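Putative triphosphoribosyl-dephospho-coA synthase (Archaeoglobus fulgidus DSM 4304, PDB 3H9P) is of unknown function but, as a CitG family member, may bind ATP and act as a triphosphoribosyl-dephospho-CoA synthase. Local coordinates at residues 131-134 with 135-138. Residues are numbered along the deposited sequence; the frame is centred on the assembly and turned at random.
Sequences INLY and EWMK
N132 and E135 face each other at the start of helix 133-138, along which the backbone N-H groups of W136, M137 and K138 bond in i to i+4 fashion to the carbonyls of N132, L133 and Y134. N132 occupies the N-cap, and with E135 it forms a capping box. The side-chain oxygen OD1 of N132 lies 2.7 Å from E135 N, in a nearly straight bond (N-H...O 173°), and also takes a weak bond from Y134 N. In return, E135 OE1 accepts from N132 N at 2.9 Å, using the anti side of the carboxylate. The N132 torsion (chi1 86°) sets CG between its own N and C, swinging the amide over the helix start, while the extended E135 chain reaches back to close the box. I131 leans in from before the cap, its CG2 packing 4.0 Å from W136 CB. L133 CD1 abuts the indole edge of W136 at CE3 (4.1 Å), whereas the terminal methyl CE of selenomethionine M137 sits over one indole face, offset toward the rim. K138 runs obliquely across the Y134 ring, CG over one face and CD 3.7 Å from Y134 CE2. L133 and W136 pack on helix 92-105, Y134 on helix 76-88 and M137 on helix 145-151. K138 NZ forms salt bridges to E124 and E125 of the second subunit and E135 OE1 one to K129 of that subunit, placing this short helix at the dimer interface.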
# COMPACT_ATOMS: atom_id res chain seq x y z
N ILE A 131 -16.95 2.89 6.69
CA ILE A 131 -16.42 2.60 5.37
C ILE A 131 -16.68 1.15 5.04
O ILE A 131 -16.05 0.22 5.60
CB ILE A 131 -14.92 2.97 5.22
CG1 ILE A 131 -14.72 4.44 5.62
CG2 ILE A 131 -14.48 2.70 3.79
CD1 ILE A 131 -13.28 5.02 5.40
N ASN A 132 -17.63 0.95 4.12
CA ASN A 132 -17.98 -0.39 3.75
C ASN A 132 -16.89 -1.03 2.87
O ASN A 132 -15.89 -0.41 2.52
CB ASN A 132 -19.39 -0.43 3.17
CG ASN A 132 -19.44 -0.14 1.69
OD1 ASN A 132 -18.44 -0.07 1.00
ND2 ASN A 132 -20.65 0.01 1.20
N LEU A 133 -17.07 -2.29 2.51
CA LEU A 133 -15.97 -3.01 1.90
C LEU A 133 -15.73 -2.46 0.50
O LEU A 133 -14.61 -2.46 0.00
CB LEU A 133 -16.29 -4.48 1.85
CG LEU A 133 -15.29 -5.42 1.18
CD1 LEU A 133 -13.90 -5.39 1.92
CD2 LEU A 133 -15.94 -6.80 1.21
N TYR A 134 -16.80 -1.98 -0.12
CA TYR A 134 -16.74 -1.45 -1.47
C TYR A 134 -15.94 -0.16 -1.45
O TYR A 134 -14.99 -0.00 -2.23
CB TYR A 134 -18.14 -1.22 -2.00
CG TYR A 134 -18.18 -0.68 -3.39
CD1 TYR A 134 -17.93 -1.51 -4.47
CD2 TYR A 134 -18.51 0.67 -3.64
CE1 TYR A 134 -17.99 -1.05 -5.77
CE2 TYR A 134 -18.56 1.16 -4.97
CZ TYR A 134 -18.30 0.27 -6.01
OH TYR A 134 -18.33 0.65 -7.32
N GLU A 135 -16.33 0.74 -0.55
CA GLU A 135 -15.70 2.07 -0.41
C GLU A 135 -14.24 1.93 -0.04
O GLU A 135 -13.39 2.61 -0.58
CB GLU A 135 -16.46 2.93 0.61
CG GLU A 135 -17.93 3.09 0.24
CD GLU A 135 -18.83 3.56 1.39
OE1 GLU A 135 -18.66 3.15 2.56
OE2 GLU A 135 -19.76 4.34 1.10
N TRP A 136 -13.95 1.03 0.88
CA TRP A 136 -12.59 0.74 1.25
C TRP A 136 -11.78 0.39 0.00
O TRP A 136 -10.77 1.04 -0.29
CB TRP A 136 -12.56 -0.42 2.24
CG TRP A 136 -11.26 -0.54 2.97
CD1 TRP A 136 -10.32 0.43 3.13
CD2 TRP A 136 -10.78 -1.68 3.69
NE1 TRP A 136 -9.27 -0.04 3.88
CE2 TRP A 136 -9.53 -1.33 4.25
CE3 TRP A 136 -11.29 -2.98 3.91
CZ2 TRP A 136 -8.76 -2.22 5.02
CZ3 TRP A 136 -10.51 -3.89 4.68
CH2 TRP A 136 -9.26 -3.50 5.22
N MSE A 137 -12.28 -0.60 -0.75
CA MSE A 137 -11.63 -1.06 -1.98
C MSE A 137 -11.47 0.08 -3.00
O MSE A 137 -10.48 0.08 -3.73
CB MSE A 137 -12.38 -2.25 -2.62
CG MSE A 137 -12.30 -3.57 -1.87
SE MSE A 137 -10.49 -4.20 -1.38
CE MSE A 137 -10.32 -3.34 0.36
N LYS A 138 -12.39 1.06 -3.04
CA LYS A 138 -12.20 2.21 -3.93
C LYS A 138 -11.01 3.07 -3.51
O LYS A 138 -10.58 3.93 -4.27
CB LYS A 138 -13.44 3.11 -4.02
CG LYS A 138 -14.67 2.54 -4.74
CD LYS A 138 -15.79 3.62 -4.88
CE LYS A 138 -15.17 5.01 -5.09
NZ LYS A 138 -16.17 6.11 -5.06